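Local coordinates for protein 3-keto-5-aminohexanoate cleavage enzyme (Ralstonia eutropha, PDB 3C6C) that probably cleaves 3-keto-5-aminohexanoate or a related beta-keto acid, using a divalent metal held at the mouth of a TIM-type beta/alpha barrel, at residues Thr27-Gly32 / Val64-Val69; Gly95-Leu100 / Thr302-Arg307; Ile181-Glu186 / Gly203-Val208; Phe211-Gly216 / Ala239-Phe244. One frame throughout, in Å; residues are numbered along the deposited sequence.

Contact 1: Thr27-Gly32 / Val64-Val69; sequences TCAVTG and VAHIHV. With NI (nickel (II) ion), chain B.
H68 places CG beside its backbone N (chi1 -73°), which lays its ring against G32. G32 CA sits over one face of the H68 ring, 3.7 Å from its centroid, a CH-pi contact. H66 instead has CG anti to the backbone N (chi1 177°), and A29 CB meets its ring at the edge. From these two starts both imidazoles converge on one nickel ion. H66 NE2 and H68 NE2 each bind it at 2.3 Å. Three waters and E269 complete the site. The nickel probably occupies the place of the zinc assigned to this family.

Between the backbones runs a parallel ladder, T27 to V64, C28 to A65 and A29 to H66. C28 N gives a nearly straight bond to V64 O at 2.8 Å. H66 N returns one to C28 O, and V30 N bonds H66 O. Past the strand end, a water bridges G32 N and H66 O, so the H66 carbonyl serves both the chain and the water. On the face that carries H66, T27 OG1 meets V64 CB (3.4 Å) and T27 CG2 meets H66 CB (3.7 Å).

The second shell steadies the ligands: N33 bonds H68 ND1, and N101 makes a weak bond to H66 ND1. The pair belongs to a beta-alpha-beta unit of the TIM barrel, with helix 47-60 as the connection. That helix packs on C28, V30, A65 and I67. Strand 99-103 flanks strand 64-70, strand 264-266 flanks strand 23-29, and helix 81-92 lies against I67 and V69.

Contact 2: Gly95-Leu100 / Thr302-Arg307; sequences GTDIVL and TPDEAR
This is a salt bridge with a small apolar patch beside it. It joins the lead-in to barrel strand 99-103 to the first turn of helix 303-310, near the C-terminus of the chain. D97 and R307 approach from opposite directions. The guanidinium grips the carboxylate end-on, one nitrogen to each oxygen. R307 NH1 bonds D97 OD2 at 2.8 Å, almost straight (172°), and R307 NH2 bonds D97 OD1 at 3.1 Å. Both oxygens use their syn lone pairs, and the two flat groups are nearly coplanar, 19° apart.

The R307 chain runs extended from CG to NE, which carries its head from the helix to D97. V99 CG2 lies over one face of the guanidinium, 3.7 Å from R307 CZ. P303 packs beside the acid and slides past D97 in the opposite direction. P303 CB is 3.6 Å from D97 OD2, and P303 CG packs on I98 CA at 3.9 Å. At the start of the helix, T302 is the N-cap. T302 OG1 accepts from E305 N, and E305 OE1 accepts from T302 N, a capping box.

R307 NH1 also bonds D304 OD1 at 2.9 Å, and R307 NE forms a salt bridge with E142, in the loop before strand 143-147. One arginine therefore ties together three acids. D97 OD2 and D304 OD1 lie only 4.2 Å apart, so the positive charge between them probably offsets their mutual repulsion. With D97 and D304 at its edge and E142 on NE, R307 very probably stays charged, and bonds to all three of its nitrogens fix its head in rotation.

Contact 3: Ile181-Glu186 / Gly203-Val208; sequences IKPELE and GLIDGV
L185 and I205 reach toward each other tip to tip, with L185 CD2 4.0 Å from I205 CD1. P183 crosses the same isoleucine obliquely, and the ring atom P183 CG lies 3.8 Å from I205 CD1. One methyl group thus meets both P183 and L185, which lie on the same side of the strand. I205 CG1 stands beside its backbone N (chi1 -55°), and the turn at chi2 (-73°) brings CD1 to the strand. Helix 190-201 backs I205 through L199 and I200, and F176 of helix 166-179 packs on P183.

The contact lies within one beta-alpha-beta unit of the TIM barrel. The loop 203-208 leaves helix 190-201 by a Schellman motif at G203 and leads into strand 210-214, the parallel neighbour of strand 182-187.

K182 supplies the polar half. Its chain starts extended, then bends at chi3 and chi4, which swings the ammonium over the loop. K182 NZ bonds V208 O at 2.9 Å, tilted 35° from the carbonyl plane. A water accepts from both K182 NZ (2.8 Å) and V208 N (2.9 Å), bridging the lysine to the same residue a second time.

Contact 4: Phe211-Gly216 / Ala239-Phe244; sequences FQMVLG and AQWAAF
Q212 and F244 meet on one face of a parallel strand pair of the TIM barrel, part of the beta-alpha-beta unit that runs through helix 225-232. Q212 starts with CB 4.0 Å from A242 O. Q212 CG stands anti to the backbone N (chi1 176°) and comes to the F244 ring at its edge, 3.8 Å from F244 CD1. Q212 CD lies 3.5 Å from that same F244 CD1. At the tip, Q212 OE1 touches A242 CB (3.5 Å) and also lies near F244 CD1, while Q212 NE2 lies 3.6 Å from F244 CE1. Amide and ring planes stand 69° apart. Q212 NE2 finds its hydrogen-bond partner on strand 182-187, at E186 OE1, which helps fix the amide.

V214 lies alongside F244, pointing the same way, and R265 makes a cation-pi contact with that ring. The backbones are joined by five hydrogen bonds, from F211 N to Q240 O at the start to L215 N to F244 O at the end. The other face carries F211, W241, M213 and A243. There M213, a selenomethionine, meets W241 obliquely in a Met-aromatic contact, with M213 CE 3.8 Å from W241 CE3.

In the fold
All four contacts reach the same curled sheet of the barrel. Contact 1 holds two of the three protein ligands of the nickel, H66 and H68. Contact 4 lies on another part of the wall, their centres about 15 Å apart, with the F244 side chain about 7 Å from the nickel. The V214 side chain is about 4 Å from an acetate, probably from the crystallisation liquor, which may mark the pocket. Contacts 1 and 2 join through A65 N and V99 O, 2.9 Å apart, on neighbouring strands. Contacts 3 and 4 join likewise, L185 O to Q212 N at 2.8 Å. Contact 2 brings the late helix 303-310 back to an early strand, and the chain between its segments includes contacts 3 and 4.

Contact 1: Thr27-Gly32 / Val64-Val69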
# COMPACT_ATOMS: atom_id res chain seq x y z
N THR A 27 -18.62 13.04 -14.53
CA THR A 27 -18.29 13.96 -15.63
C THR A 27 -18.18 13.18 -16.94
O THR A 27 -17.56 12.12 -17.01
CB THR A 27 -16.99 14.72 -15.38
OG1 THR A 27 -17.11 15.46 -14.18
CG2 THR A 27 -16.64 15.69 -16.55
N CYS A 28 -18.84 13.71 -17.95
CA CYS A 28 -18.69 13.21 -19.31
C CYS A 28 -17.89 14.17 -20.16
O CYS A 28 -18.29 15.32 -20.37
CB CYS A 28 -20.01 12.93 -19.97
SG CYS A 28 -19.89 12.02 -21.53
N ALA A 29 -16.72 13.68 -20.57
CA ALA A 29 -15.76 14.38 -21.42
C ALA A 29 -16.13 14.04 -22.85
O ALA A 29 -15.80 12.98 -23.36
CB ALA A 29 -14.32 13.95 -21.10
N VAL A 30 -16.87 14.95 -23.49
CA VAL A 30 -17.67 14.60 -24.67
C VAL A 30 -16.90 14.48 -26.00
O VAL A 30 -17.37 13.80 -26.92
CB VAL A 30 -18.90 15.51 -24.86
CG1 VAL A 30 -19.91 15.30 -23.71
CG2 VAL A 30 -18.48 16.97 -25.00
N THR A 31 -15.73 15.12 -26.13
CA THR A 31 -15.03 15.04 -27.44
C THR A 31 -13.50 15.12 -27.38
O THR A 31 -12.80 14.42 -28.09
CB THR A 31 -15.63 16.08 -28.46
OG1 THR A 31 -15.15 15.76 -29.77
CG2 THR A 31 -15.29 17.55 -28.10
N GLY A 32 -12.99 16.05 -26.57
CA GLY A 32 -11.58 16.25 -26.45
C GLY A 32 -10.96 16.83 -27.70
O GLY A 32 -11.64 17.34 -28.57
N VAL A 64 -21.81 16.54 -14.82
CA VAL A 64 -20.94 17.54 -15.40
C VAL A 64 -20.56 17.14 -16.83
O VAL A 64 -20.37 15.94 -17.12
CB VAL A 64 -19.61 17.72 -14.54
CG1 VAL A 64 -18.76 18.89 -15.06
CG2 VAL A 64 -19.92 17.90 -13.02
N ALA A 65 -20.42 18.13 -17.70
CA ALA A 65 -19.88 17.97 -19.07
C ALA A 65 -18.55 18.71 -19.19
O ALA A 65 -18.48 19.92 -18.94
CB ALA A 65 -20.87 18.50 -20.14
N HIS A 66 -17.53 17.95 -19.57
CA HIS A 66 -16.20 18.50 -19.87
C HIS A 66 -16.08 18.69 -21.38
O HIS A 66 -16.23 17.77 -22.18
CB HIS A 66 -15.09 17.62 -19.31
CG HIS A 66 -13.71 18.08 -19.65
ND1 HIS A 66 -13.12 19.18 -19.06
CD2 HIS A 66 -12.83 17.64 -20.58
CE1 HIS A 66 -11.90 19.35 -19.56
NE2 HIS A 66 -11.71 18.42 -20.49
N ILE A 67 -15.84 19.95 -21.74
CA ILE A 67 -15.96 20.45 -23.11
C ILE A 67 -14.66 21.00 -23.69
O ILE A 67 -13.94 21.79 -23.07
CB ILE A 67 -17.02 21.59 -23.12
CG1 ILE A 67 -18.41 21.05 -22.80
CG2 ILE A 67 -17.00 22.39 -24.44
CD1 ILE A 67 -19.35 22.16 -22.26
N HIS A 68 -14.36 20.47 -24.86
CA HIS A 68 -13.38 21.02 -25.81
C HIS A 68 -14.16 21.43 -27.04
O HIS A 68 -15.30 21.02 -27.25
CB HIS A 68 -12.37 19.98 -26.29
CG HIS A 68 -11.35 19.57 -25.29
ND1 HIS A 68 -10.00 19.78 -25.47
CD2 HIS A 68 -11.47 18.91 -24.11
CE1 HIS A 68 -9.34 19.30 -24.43
NE2 HIS A 68 -10.21 18.77 -23.59
N VAL A 69 -13.52 22.22 -27.87
CA VAL A 69 -14.03 22.53 -29.21
C VAL A 69 -13.03 22.07 -30.25
O VAL A 69 -11.85 21.87 -29.96
CB VAL A 69 -14.36 24.06 -29.40
CG1 VAL A 69 -15.52 24.44 -28.48
CG2 VAL A 69 -13.13 24.94 -29.18
NI NI B . -9.85 17.70 -21.55
O HOH W 1 -14.50 17.06 -24.26
O HOH W 2 -7.91 17.12 -22.38
O HOH W 3 -8.75 19.27 -20.68
O HOH W 4 -8.96 16.65 -19.59

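Contact 2: Gly95-Leu100 / Thr302-Arg307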
# COMPACT_ATOMS: atom_id res chain seq x y z
N GLY A 95 -32.72 23.35 -22.63
CA GLY A 95 -33.78 22.90 -21.71
C GLY A 95 -33.33 21.81 -20.76
O GLY A 95 -34.10 21.32 -19.95
N THR A 96 -32.05 21.47 -20.88
CA THR A 96 -31.41 20.47 -20.03
C THR A 96 -30.25 21.11 -19.30
O THR A 96 -29.44 21.79 -19.90
CB THR A 96 -30.91 19.26 -20.85
OG1 THR A 96 -32.02 18.57 -21.44
CG2 THR A 96 -30.10 18.28 -19.98
N ASP A 97 -30.22 20.89 -17.99
CA ASP A 97 -29.15 21.40 -17.11
C ASP A 97 -28.07 20.35 -16.88
O ASP A 97 -28.32 19.13 -16.81
CB ASP A 97 -29.72 21.84 -15.77
CG ASP A 97 -28.67 22.38 -14.82
OD1 ASP A 97 -27.91 23.32 -15.20
OD2 ASP A 97 -28.65 21.91 -13.67
N ILE A 98 -26.87 20.88 -16.81
CA ILE A 98 -25.63 20.14 -16.50
C ILE A 98 -24.55 21.17 -16.13
O ILE A 98 -24.51 22.28 -16.69
CB ILE A 98 -25.22 19.21 -17.69
CG1 ILE A 98 -24.08 18.25 -17.28
CG2 ILE A 98 -24.87 20.04 -18.96
CD1 ILE A 98 -23.94 17.02 -18.19
N VAL A 99 -23.69 20.81 -15.18
CA VAL A 99 -22.56 21.68 -14.77
C VAL A 99 -21.59 21.66 -15.95
O VAL A 99 -21.32 20.60 -16.51
CB VAL A 99 -21.88 21.21 -13.46
CG1 VAL A 99 -20.67 22.12 -13.09
CG2 VAL A 99 -22.91 21.14 -12.32
N LEU A 100 -21.11 22.84 -16.33
CA LEU A 100 -20.13 22.98 -17.41
C LEU A 100 -18.71 23.13 -16.89
O LEU A 100 -18.42 23.91 -16.00
CB LEU A 100 -20.46 24.17 -18.31
CG LEU A 100 -21.84 24.21 -18.94
CD1 LEU A 100 -22.02 25.46 -19.79
CD2 LEU A 100 -22.09 22.93 -19.70
N THR A 302 -27.02 14.15 -9.37
CA THR A 302 -27.64 15.09 -10.32
C THR A 302 -26.72 16.32 -10.38
O THR A 302 -25.87 16.51 -9.50
CB THR A 302 -29.06 15.54 -9.89
OG1 THR A 302 -28.96 16.33 -8.71
CG2 THR A 302 -30.01 14.33 -9.63
N PRO A 303 -26.89 17.19 -11.40
CA PRO A 303 -26.07 18.40 -11.46
C PRO A 303 -26.15 19.25 -10.19
O PRO A 303 -25.13 19.71 -9.67
CB PRO A 303 -26.64 19.13 -12.69
CG PRO A 303 -27.01 17.97 -13.60
CD PRO A 303 -27.57 16.93 -12.70
N ASP A 304 -27.35 19.36 -9.65
CA ASP A 304 -27.56 20.18 -8.43
C ASP A 304 -26.93 19.54 -7.20
O ASP A 304 -26.35 20.21 -6.33
CB ASP A 304 -29.04 20.46 -8.20
CG ASP A 304 -29.55 21.67 -8.99
OD1 ASP A 304 -28.74 22.47 -9.54
OD2 ASP A 304 -30.78 21.80 -9.05
N GLU A 305 -27.02 18.21 -7.13
CA GLU A 305 -26.35 17.47 -6.06
C GLU A 305 -24.83 17.63 -6.13
O GLU A 305 -24.14 17.78 -5.11
CB GLU A 305 -26.72 15.97 -6.09
CG GLU A 305 -28.13 15.72 -5.61
CD GLU A 305 -28.66 14.33 -5.87
OE1 GLU A 305 -28.09 13.60 -6.69
OE2 GLU A 305 -29.66 13.95 -5.23
N ALA A 306 -24.31 17.61 -7.36
CA ALA A 306 -22.88 17.78 -7.58
C ALA A 306 -22.46 19.19 -7.19
O ALA A 306 -21.42 19.42 -6.57
CB ALA A 306 -22.51 17.50 -9.05
N ARG A 307 -23.31 20.16 -7.52
CA ARG A 307 -23.04 21.55 -7.13
C ARG A 307 -22.94 21.65 -5.61
O ARG A 307 -22.00 22.23 -5.06
CB ARG A 307 -24.12 22.53 -7.61
CG ARG A 307 -24.09 22.77 -9.11
CD ARG A 307 -25.17 23.74 -9.59
NE ARG A 307 -25.03 23.97 -11.04
CZ ARG A 307 -25.82 23.47 -11.98
NH1 ARG A 307 -26.89 22.75 -11.70
NH2 ARG A 307 -25.54 23.72 -13.25

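Contact 3: Ile181-Glu186 / Gly203-Val208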
# COMPACT_ATOMS: atom_id res chain seq x y z
N ILE A 181 -14.75 31.03 -11.19
CA ILE A 181 -14.70 29.70 -11.80
C ILE A 181 -13.84 28.78 -10.93
O ILE A 181 -12.73 29.15 -10.51
CB ILE A 181 -14.11 29.78 -13.24
CG1 ILE A 181 -14.93 30.73 -14.14
CG2 ILE A 181 -13.95 28.41 -13.87
CD1 ILE A 181 -14.25 31.05 -15.48
N LYS A 182 -14.35 27.58 -10.68
CA LYS A 182 -13.63 26.59 -9.85
C LYS A 182 -12.68 25.79 -10.72
O LYS A 182 -13.11 25.19 -11.72
CB LYS A 182 -14.60 25.68 -9.08
CG LYS A 182 -13.91 24.74 -8.11
CD LYS A 182 -14.89 23.95 -7.22
CE LYS A 182 -15.52 24.78 -6.18
NZ LYS A 182 -14.53 25.38 -5.23
N PRO A 183 -11.37 25.79 -10.39
CA PRO A 183 -10.51 24.90 -11.16
C PRO A 183 -10.63 23.45 -10.76
O PRO A 183 -10.76 23.11 -9.57
CB PRO A 183 -9.10 25.40 -10.83
CG PRO A 183 -9.22 25.93 -9.41
CD PRO A 183 -10.62 26.52 -9.34
N GLU A 184 -10.61 22.60 -11.78
CA GLU A 184 -10.33 21.17 -11.66
C GLU A 184 -8.85 20.96 -11.91
O GLU A 184 -8.34 21.09 -13.03
CB GLU A 184 -11.19 20.35 -12.61
CG GLU A 184 -11.10 18.85 -12.35
CD GLU A 184 -11.97 18.08 -13.30
OE1 GLU A 184 -11.71 18.13 -14.54
OE2 GLU A 184 -12.90 17.40 -12.80
N LEU A 185 -8.16 20.65 -10.83
CA LEU A 185 -6.71 20.52 -10.83
C LEU A 185 -6.34 19.14 -11.32
O LEU A 185 -6.49 18.13 -10.60
CB LEU A 185 -6.12 20.75 -9.42
CG LEU A 185 -6.52 22.05 -8.71
CD1 LEU A 185 -6.01 22.04 -7.28
CD2 LEU A 185 -6.04 23.28 -9.50
N GLU A 186 -5.86 19.12 -12.55
CA GLU A 186 -5.50 17.88 -13.24
C GLU A 186 -4.04 17.52 -12.93
O GLU A 186 -3.11 18.27 -13.21
CB GLU A 186 -5.70 17.96 -14.75
CG GLU A 186 -6.94 18.73 -15.26
CD GLU A 186 -8.29 18.11 -14.94
OE1 GLU A 186 -8.35 16.95 -14.48
OE2 GLU A 186 -9.31 18.82 -15.18
N GLY A 203 -3.51 30.58 -0.83
CA GLY A 203 -4.79 31.27 -0.93
C GLY A 203 -5.30 31.43 -2.34
O GLY A 203 -6.03 32.35 -2.64
N LEU A 204 -4.93 30.50 -3.22
CA LEU A 204 -5.24 30.63 -4.64
C LEU A 204 -6.34 29.68 -5.10
O LEU A 204 -6.73 29.68 -6.26
CB LEU A 204 -3.98 30.44 -5.49
CG LEU A 204 -2.96 31.57 -5.48
CD1 LEU A 204 -1.70 31.16 -6.19
CD2 LEU A 204 -3.56 32.80 -6.13
N ILE A 205 -6.87 28.94 -4.13
CA ILE A 205 -7.95 27.94 -4.39
C ILE A 205 -9.10 28.12 -3.41
O ILE A 205 -8.99 27.84 -2.22
CB ILE A 205 -7.42 26.47 -4.29
CG1 ILE A 205 -6.22 26.22 -5.23
CG2 ILE A 205 -8.56 25.45 -4.53
CD1 ILE A 205 -6.52 26.13 -6.72
N ASP A 206 -10.21 28.60 -3.94
CA ASP A 206 -11.42 28.86 -3.16
C ASP A 206 -12.27 27.63 -2.83
O ASP A 206 -12.41 26.67 -3.59
CB ASP A 206 -12.31 29.86 -3.88
CG ASP A 206 -11.70 31.27 -3.94
OD1 ASP A 206 -10.64 31.53 -3.32
OD2 ASP A 206 -12.31 32.09 -4.64
N GLY A 207 -12.86 27.70 -1.65
CA GLY A 207 -13.84 26.71 -1.23
C GLY A 207 -13.33 25.28 -1.23
O GLY A 207 -12.19 24.99 -0.82
N VAL A 208 -14.19 24.41 -1.73
CA VAL A 208 -13.86 22.98 -1.88
C VAL A 208 -12.86 22.81 -3.05
O VAL A 208 -13.19 23.07 -4.19
CB VAL A 208 -15.13 22.09 -2.15
CG1 VAL A 208 -14.73 20.60 -2.38
CG2 VAL A 208 -16.11 22.17 -1.01
O HOH W 5 -16.48 25.44 -3.20

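Contact 4: Phe211-Gly216 / Ala239-Phe244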
# COMPACT_ATOMS: atom_id res chain seq x y z
N PHE A 211 -9.56 18.01 -7.29
CA PHE A 211 -8.41 17.33 -7.87
C PHE A 211 -8.90 16.18 -8.76
O PHE A 211 -9.85 15.45 -8.43
CB PHE A 211 -7.50 16.71 -6.82
CG PHE A 211 -6.69 17.69 -6.00
CD1 PHE A 211 -7.26 18.37 -4.96
CD2 PHE A 211 -5.33 17.85 -6.23
CE1 PHE A 211 -6.52 19.23 -4.19
CE2 PHE A 211 -4.56 18.72 -5.46
CZ PHE A 211 -5.17 19.40 -4.44
N GLN A 212 -8.24 16.01 -9.88
CA GLN A 212 -8.44 14.82 -10.72
C GLN A 212 -7.16 14.21 -11.20
O GLN A 212 -6.32 14.86 -11.82
CB GLN A 212 -9.33 15.12 -11.91
CG GLN A 212 -9.51 13.96 -12.87
CD GLN A 212 -10.71 14.13 -13.77
OE1 GLN A 212 -11.71 13.42 -13.63
NE2 GLN A 212 -10.63 15.08 -14.71
N MSE A 213 -7.05 12.91 -10.96
CA MSE A 213 -5.92 12.12 -11.46
C MSE A 213 -6.18 11.65 -12.89
O MSE A 213 -7.15 10.94 -13.16
CB MSE A 213 -5.69 10.85 -10.63
CG MSE A 213 -5.67 11.03 -9.16
SE MSE A 213 -5.52 9.26 -8.39
CE MSE A 213 -6.01 9.78 -6.78
N VAL A 214 -5.30 12.09 -13.77
CA VAL A 214 -5.17 11.58 -15.13
C VAL A 214 -4.27 10.35 -15.10
O VAL A 214 -3.08 10.44 -14.76
CB VAL A 214 -4.58 12.66 -16.11
CG1 VAL A 214 -4.58 12.12 -17.56
CG2 VAL A 214 -5.40 13.98 -16.01
N LEU A 215 -4.84 9.19 -15.42
CA LEU A 215 -4.10 7.92 -15.34
C LEU A 215 -3.89 7.26 -16.69
O LEU A 215 -4.78 7.16 -17.50
CB LEU A 215 -4.79 6.94 -14.37
CG LEU A 215 -5.02 7.42 -12.93
CD1 LEU A 215 -5.90 6.44 -12.16
CD2 LEU A 215 -3.67 7.65 -12.20
N GLY A 216 -2.68 6.80 -16.88
CA GLY A 216 -2.28 6.06 -18.07
C GLY A 216 -1.83 6.88 -19.25
O GLY A 216 -1.67 6.35 -20.36
N ALA A 239 -10.97 17.93 0.26
CA ALA A 239 -11.07 18.08 -1.18
C ALA A 239 -11.94 16.99 -1.77
O ALA A 239 -12.07 15.91 -1.21
CB ALA A 239 -9.69 18.06 -1.81
N GLN A 240 -12.54 17.31 -2.90
CA GLN A 240 -13.16 16.29 -3.76
C GLN A 240 -12.10 15.85 -4.75
O GLN A 240 -11.28 16.66 -5.21
CB GLN A 240 -14.38 16.85 -4.50
CG GLN A 240 -15.61 17.00 -3.65
CD GLN A 240 -16.11 15.68 -3.10
OE1 GLN A 240 -16.25 14.71 -3.84
NE2 GLN A 240 -16.40 15.64 -1.81
N TRP A 241 -12.07 14.54 -5.04
CA TRP A 241 -11.14 14.01 -6.03
C TRP A 241 -11.84 13.05 -6.98
O TRP A 241 -12.86 12.44 -6.65
CB TRP A 241 -9.91 13.34 -5.40
CG TRP A 241 -10.18 12.08 -4.69
CD1 TRP A 241 -10.60 11.94 -3.41
CD2 TRP A 241 -10.11 10.75 -5.23
NE1 TRP A 241 -10.79 10.61 -3.10
CE2 TRP A 241 -10.50 9.86 -4.21
CE3 TRP A 241 -9.77 10.24 -6.48
CZ2 TRP A 241 -10.55 8.48 -4.41
CZ3 TRP A 241 -9.78 8.86 -6.66
CH2 TRP A 241 -10.20 8.01 -5.64
N ALA A 242 -11.26 12.98 -8.16
CA ALA A 242 -11.68 12.05 -9.23
C ALA A 242 -10.45 11.41 -9.85
O ALA A 242 -9.33 11.85 -9.64
CB ALA A 242 -12.48 12.80 -10.28
N ALA A 243 -10.68 10.34 -10.59
CA ALA A 243 -9.63 9.66 -11.34
C ALA A 243 -10.27 9.08 -12.58
O ALA A 243 -11.44 8.69 -12.55
CB ALA A 243 -8.98 8.56 -10.48
N PHE A 244 -9.53 9.08 -13.67
CA PHE A 244 -10.02 8.43 -14.89
C PHE A 244 -8.91 7.79 -15.70
O PHE A 244 -7.75 8.08 -15.52
CB PHE A 244 -10.81 9.43 -15.73
CG PHE A 244 -9.98 10.43 -16.47
CD1 PHE A 244 -9.64 11.63 -15.90
CD2 PHE A 244 -9.54 10.17 -17.77
CE1 PHE A 244 -8.90 12.54 -16.58
CE2 PHE A 244 -8.77 11.08 -18.47
CZ PHE A 244 -8.46 12.28 -17.88